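Local coordinates for protein possible metal-dependent hydrolase (Veillonella parvula, PDB 3RPC) that probably acts as a zinc-dependent hydrolase of the metallo-beta-lactamase superfamily, with two zinc ions bound in its metal centre, at residues 38-52 with 225-237. Sequence-based numbering, arbitrary orientation.
With ZN (zinc ion), chain F.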
loop_
_atom_site.group_PDB
_atom_site.type_symbol
_atom_site.label_atom_id
_atom_site.label_comp_id
_atom_site.label_asym_id
_atom_site.label_seq_id
_atom_site.Cartn_x
_atom_site.Cartn_y
_atom_site.Cartn_z
ATOM N N GLY A 38 -3.483 -28.495 9.258
ATOM C CA GLY A 38 -2.585 -27.358 9.125
ATOM C C GLY A 38 -2.555 -26.852 7.697
ATOM O O GLY A 38 -2.841 -27.614 6.765
ATOM N N PHE A 39 -2.215 -25.577 7.509
ATOM C CA PHE A 39 -2.155 -24.991 6.173
ATOM C C PHE A 39 -1.148 -25.744 5.308
ATOM O O PHE A 39 -0.020 -25.985 5.727
ATOM C CB PHE A 39 -1.772 -23.508 6.222
ATOM C CG PHE A 39 -2.840 -22.616 6.796
ATOM C CD1 PHE A 39 -4.034 -22.416 6.120
ATOM C CD2 PHE A 39 -2.645 -21.974 8.008
ATOM C CE1 PHE A 39 -5.017 -21.595 6.648
ATOM C CE2 PHE A 39 -3.620 -21.148 8.541
ATOM C CZ PHE A 39 -4.812 -20.960 7.864
ATOM N N GLU A 40 -1.557 -26.117 4.104
ATOM C CA GLU A 40 -0.669 -26.856 3.210
ATOM C C GLU A 40 0.581 -26.044 2.876
ATOM O O GLU A 40 0.501 -24.840 2.619
ATOM C CB GLU A 40 -1.407 -27.250 1.928
ATOM C CG GLU A 40 -0.612 -28.160 1.004
ATOM C CD GLU A 40 -1.401 -28.567 -0.228
ATOM O OE1 GLU A 40 -2.612 -28.259 -0.284
ATOM O OE2 GLU A 40 -0.815 -29.192 -1.137
ATOM N N GLY A 41 1.730 -26.717 2.895
ATOM C CA GLY A 41 2.983 -26.124 2.455
ATOM C C GLY A 41 3.588 -25.151 3.446
ATOM O O GLY A 41 4.476 -24.370 3.095
ATOM N N THR A 42 3.115 -25.193 4.686
ATOM C CA THR A 42 3.588 -24.252 5.696
ATOM C C THR A 42 4.332 -24.951 6.826
ATOM O O THR A 42 4.271 -26.170 6.980
ATOM C CB THR A 42 2.433 -23.418 6.305
ATOM O OG1 THR A 42 1.524 -24.276 7.007
ATOM C CG2 THR A 42 1.687 -22.639 5.213
ATOM N N PHE A 43 5.055 -24.153 7.601
ATOM C CA PHE A 43 5.747 -24.624 8.790
ATOM C C PHE A 43 4.808 -25.464 9.666
ATOM O O PHE A 43 3.684 -25.051 9.970
ATOM C CB PHE A 43 6.271 -23.393 9.541
ATOM C CG PHE A 43 7.047 -23.701 10.797
ATOM C CD1 PHE A 43 8.398 -24.018 10.735
ATOM C CD2 PHE A 43 6.443 -23.637 12.034
ATOM C CE1 PHE A 43 9.117 -24.271 11.890
ATOM C CE2 PHE A 43 7.151 -23.896 13.198
ATOM C CZ PHE A 43 8.496 -24.218 13.127
ATOM N N ASN A 44 5.257 -26.651 10.052
ATOM C CA ASN A 44 4.512 -27.496 10.983
ATOM C C ASN A 44 3.119 -27.860 10.444
ATOM O O ASN A 44 2.143 -27.874 11.195
ATOM C CB ASN A 44 4.392 -26.773 12.334
ATOM C CG ASN A 44 3.802 -27.638 13.433
ATOM O OD1 ASN A 44 4.025 -28.845 13.492
ATOM N ND2 ASN A 44 3.030 -27.010 14.315
ATOM N N TYR A 45 3.030 -28.154 9.149
ATOM C CA TYR A 45 1.735 -28.396 8.505
ATOM C C TYR A 45 1.009 -29.615 9.061
ATOM O O TYR A 45 -0.208 -29.741 8.886
ATOM C CB TYR A 45 1.873 -28.515 6.982
ATOM C CG TYR A 45 2.649 -29.728 6.507
ATOM C CD1 TYR A 45 2.020 -30.958 6.322
ATOM C CD2 TYR A 45 4.000 -29.634 6.215
ATOM C CE1 TYR A 45 2.730 -32.061 5.876
ATOM C CE2 TYR A 45 4.714 -30.729 5.772
ATOM C CZ TYR A 45 4.076 -31.936 5.602
ATOM O OH TYR A 45 4.805 -33.015 5.157
ATOM N N GLN A 46 1.735 -30.507 9.729
ATOM C CA GLN A 46 1.133 -31.725 10.284
ATOM C C GLN A 46 0.163 -31.439 11.429
ATOM O O GLN A 46 -0.717 -32.248 11.733
ATOM C CB GLN A 46 2.221 -32.697 10.752
ATOM C CG GLN A 46 3.111 -33.226 9.636
ATOM C CD GLN A 46 4.392 -32.429 9.464
ATOM O OE1 GLN A 46 4.470 -31.250 9.835
ATOM N NE2 GLN A 46 5.412 -33.077 8.904
ATOM N N GLN A 47 0.322 -30.282 12.058
ATOM C CA GLN A 47 -0.461 -29.925 13.230
ATOM C C GLN A 47 -1.821 -29.355 12.833
ATOM O O GLN A 47 -1.916 -28.471 11.977
ATOM C CB GLN A 47 0.317 -28.916 14.079
ATOM C CG GLN A 47 -0.431 -28.403 15.298
ATOM C CD GLN A 47 0.407 -28.501 16.557
ATOM O OE1 GLN A 47 1.504 -27.941 16.635
ATOM N NE2 GLN A 47 -0.094 -29.239 17.544
ATOM N N ARG A 48 -2.879 -29.875 13.452
ATOM C CA ARG A 48 -4.227 -29.381 13.184
ATOM C C ARG A 48 -4.461 -28.041 13.880
ATOM O O ARG A 48 -3.734 -27.673 14.799
ATOM C CB ARG A 48 -5.267 -30.422 13.619
ATOM C CG ARG A 48 -5.149 -31.744 12.852
ATOM C CD ARG A 48 -6.313 -32.695 13.120
ATOM N NE ARG A 48 -7.604 -32.114 12.761
ATOM C CZ ARG A 48 -8.094 -32.073 11.527
ATOM N NH1 ARG A 48 -9.285 -31.525 11.308
ATOM N NH2 ARG A 48 -7.408 -32.579 10.513
HETATM N N MSE A 49 -5.484 -27.316 13.441
HETATM C CA MSE A 49 -5.752 -25.976 13.962
HETATM C C MSE A 49 -7.245 -25.696 13.966
HETATM O O MSE A 49 -8.002 -26.320 13.213
HETATM C CB MSE A 49 -5.040 -24.915 13.106
HETATM C CG MSE A 49 -5.258 -25.067 11.615
HETATM SE SE MSE A 49 -4.558 -23.564 10.582
HETATM C CE MSE A 49 -6.131 -22.421 10.674
ATOM N N PRO A 50 -7.684 -24.770 14.826
ATOM C CA PRO A 50 -6.897 -24.114 15.875
ATOM C C PRO A 50 -6.444 -25.099 16.950
ATOM O O PRO A 50 -7.142 -26.073 17.238
ATOM C CB PRO A 50 -7.869 -23.083 16.453
ATOM C CG PRO A 50 -9.217 -23.639 16.163
ATOM C CD PRO A 50 -9.098 -24.358 14.859
HETATM N N MSE A 51 -5.284 -24.856 17.548
HETATM C CA MSE A 51 -4.730 -25.826 18.484
HETATM C C MSE A 51 -5.332 -25.742 19.885
HETATM O O MSE A 51 -5.092 -26.623 20.715
HETATM C CB MSE A 51 -3.209 -25.712 18.550
HETATM C CG MSE A 51 -2.732 -24.462 19.219
HETATM SE SE MSE A 51 -0.794 -24.257 19.037
HETATM C CE MSE A 51 -0.560 -24.726 17.217
ATOM N N VAL A 52 -6.127 -24.702 20.142
ATOM C CA VAL A 52 -6.824 -24.569 21.417
ATOM C C VAL A 52 -8.252 -24.147 21.129
ATOM O O VAL A 52 -8.517 -23.546 20.092
ATOM C CB VAL A 52 -6.169 -23.525 22.348
ATOM C CG1 VAL A 52 -4.755 -23.955 22.709
ATOM C CG2 VAL A 52 -6.143 -22.151 21.690
ATOM N N VAL A 225 -0.165 -10.431 19.591
ATOM C CA VAL A 225 -1.155 -11.492 19.415
ATOM C C VAL A 225 -0.832 -12.362 18.192
ATOM O O VAL A 225 0.298 -12.331 17.697
ATOM C CB VAL A 225 -2.592 -10.915 19.321
ATOM C CG1 VAL A 225 -2.940 -10.159 20.606
ATOM C CG2 VAL A 225 -2.741 -10.005 18.103
ATOM N N HIS A 226 -1.810 -13.132 17.713
ATOM C CA HIS A 226 -1.642 -14.018 16.552
ATOM C C HIS A 226 -0.684 -15.175 16.859
ATOM O O HIS A 226 0.118 -15.583 16.021
ATOM C CB HIS A 226 -1.193 -13.221 15.306
ATOM C CG HIS A 226 -1.554 -13.867 13.999
ATOM N ND1 HIS A 226 -1.103 -15.117 13.637
ATOM C CD2 HIS A 226 -2.305 -13.425 12.958
ATOM C CE1 HIS A 226 -1.569 -15.426 12.439
ATOM N NE2 HIS A 226 -2.300 -14.415 12.004
HETATM N N MSE A 227 -0.802 -15.732 18.064
HETATM C CA MSE A 227 0.092 -16.803 18.484
HETATM C C MSE A 227 -0.628 -18.015 19.070
HETATM O O MSE A 227 -1.797 -17.934 19.464
HETATM C CB MSE A 227 1.098 -16.270 19.505
HETATM C CG MSE A 227 2.091 -15.303 18.869
HETATM SE SE MSE A 227 3.314 -14.437 20.112
HETATM C CE MSE A 227 2.091 -13.110 20.833
ATOM N N ASP A 228 0.106 -19.125 19.103
ATOM C CA ASP A 228 -0.303 -20.338 19.806
ATOM C C ASP A 228 -1.666 -20.860 19.339
ATOM O O ASP A 228 -2.404 -21.457 20.132
ATOM C CB ASP A 228 -0.339 -20.098 21.323
ATOM C CG ASP A 228 1.005 -19.653 21.905
ATOM O OD1 ASP A 228 2.017 -19.648 21.193
ATOM O OD2 ASP A 228 1.032 -19.300 23.106
ATOM N N THR A 229 -2.000 -20.660 18.069
ATOM C CA THR A 229 -3.306 -21.076 17.554
ATOM C C THR A 229 -3.216 -21.808 16.213
ATOM O O THR A 229 -3.665 -22.957 16.099
ATOM C CB THR A 229 -4.263 -19.878 17.406
ATOM O OG1 THR A 229 -4.299 -19.139 18.632
ATOM C CG2 THR A 229 -5.681 -20.364 17.064
ATOM N N VAL A 230 -2.669 -21.148 15.194
ATOM C CA VAL A 230 -2.528 -21.794 13.894
ATOM C C VAL A 230 -1.221 -22.581 13.852
ATOM O O VAL A 230 -0.361 -22.420 14.723
ATOM C CB VAL A 230 -2.643 -20.809 12.696
ATOM C CG1 VAL A 230 -4.039 -20.172 12.654
ATOM C CG2 VAL A 230 -1.559 -19.734 12.726
ATOM N N ASN A 231 -1.085 -23.456 12.863
ATOM C CA ASN A 231 0.038 -24.387 12.859
ATOM C C ASN A 231 1.372 -23.747 12.521
ATOM O O ASN A 231 2.408 -24.196 13.021
ATOM C CB ASN A 231 -0.205 -25.534 11.884
ATOM C CG ASN A 231 -0.306 -25.055 10.456
ATOM O OD1 ASN A 231 -1.340 -24.542 10.046
ATOM N ND2 ASN A 231 0.778 -25.197 9.691
ATOM N N HIS A 232 1.357 -22.729 11.659
ATOM C CA HIS A 232 2.605 -22.255 11.055
ATOM C C HIS A 232 3.256 -21.043 11.716
ATOM O O HIS A 232 4.289 -20.571 11.248
ATOM C CB HIS A 232 2.454 -22.039 9.540
ATOM C CG HIS A 232 1.440 -21.003 9.156
ATOM N ND1 HIS A 232 0.386 -20.646 9.971
ATOM C CD2 HIS A 232 1.308 -20.264 8.027
ATOM C CE1 HIS A 232 -0.346 -19.725 9.365
ATOM N NE2 HIS A 232 0.189 -19.479 8.183
ATOM N N THR A 233 2.680 -20.568 12.815
ATOM C CA THR A 233 3.276 -19.467 13.560
ATOM C C THR A 233 4.445 -19.991 14.401
ATOM O O THR A 233 4.247 -20.621 15.457
ATOM C CB THR A 233 2.230 -18.731 14.415
ATOM O OG1 THR A 233 1.306 -19.675 14.990
ATOM C CG2 THR A 233 1.439 -17.801 13.538
ATOM N N ALA A 234 5.653 -19.738 13.907
ATOM C CA ALA A 234 6.878 -20.300 14.460
ATOM C C ALA A 234 7.376 -19.568 15.696
ATOM O O ALA A 234 8.331 -20.004 16.336
ATOM C CB ALA A 234 7.950 -20.306 13.389
ATOM N N THR A 235 6.727 -18.463 16.036
ATOM C CA THR A 235 7.062 -17.709 17.237
ATOM C C THR A 235 5.874 -17.774 18.193
ATOM O O THR A 235 4.761 -17.360 17.845
ATOM C CB THR A 235 7.390 -16.257 16.908
ATOM O OG1 THR A 235 8.600 -16.217 16.131
ATOM C CG2 THR A 235 7.568 -15.432 18.183
ATOM N N SER A 236 6.118 -18.295 19.393
ATOM C CA SER A 236 5.076 -18.552 20.385
ATOM C C SER A 236 5.027 -17.451 21.442
ATOM O O SER A 236 5.903 -16.593 21.494
ATOM C CB SER A 236 5.382 -19.874 21.087
ATOM O OG SER A 236 6.600 -19.765 21.813
ATOM N N ARG A 237 4.014 -17.466 22.303
ATOM C CA ARG A 237 4.012 -16.538 23.429
ATOM C C ARG A 237 5.274 -16.714 24.280
ATOM O O ARG A 237 5.872 -15.728 24.729
ATOM C CB ARG A 237 2.787 -16.756 24.313
ATOM C CG ARG A 237 1.476 -16.238 23.759
ATOM C CD ARG A 237 0.447 -16.389 24.865
ATOM N NE ARG A 237 -0.842 -15.795 24.546
ATOM C CZ ARG A 237 -1.835 -16.428 23.938
ATOM N NH1 ARG A 237 -2.959 -15.768 23.711
ATOM N NH2 ARG A 237 -1.701 -17.695 23.555
HETATM ZN ZN ZN F . -3.131 -14.466 9.898
HETATM O O HOH W 1 -3.680 -15.332 7.835
HETATM O O HOH W 2 -0.897 -15.543 9.250
#
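Residues 38-52 and 225-237 are two irregular loops, the first curled around Asn231 of the second; together they bury 702 Å², both sides summed. Type II turns from Phe39 to Thr42 and from Thr42 to Tyr45, then a type I turn from Asn44 to Gln47, bend the first loop into a hook. Beyond it Met49 and Pro50, joined by a cis peptide, run beside Val230 and Thr229, and Met51 N donates a hydrogen bond to Thr229 O at 2.9 Å. Asn231 fills the hook: with CG between its own N and carbonyl carbon (chi1 63°), the amide reaches in between the turns. Its OD1 accepts a hydrogen bond from Phe39 N at 2.9 Å, the donor standing above the carbonyl plane, while ND2 gives one to Thr42 OG1, lying in the amide plane, and a more bent one to Phe43 O, tilted out of that plane, fixing the amide's rotation. Thr42 OG1 in turn donates to Phe39 O. The Asn231 backbone is held too, for Asn44 ND2 hydrogen-bonds to Asn231 O at 3.2 Å and also to Gln47 OE1. Next along, Phe39 CD2 lies over one face of the His232 ring, 3.5 Å from His232 CE1, the two ring planes inclined at 54°. Ala234 CB sits over a face of the Phe43 ring in a CH-pi contact, and selenomethionine Met49 lays CE against Val230 CG1 at 3.7 Å. Five residues before Asn231, His226 NE2 binds zinc with Asp76, His77 and Asp168. Residues 225-237 join strand 221-225 to helix 237-246, whereas residues 38-52 lie between strand 22-26 and helix 58-62; Pro50 and Thr229 both rest on Arg11 of strand 6-11.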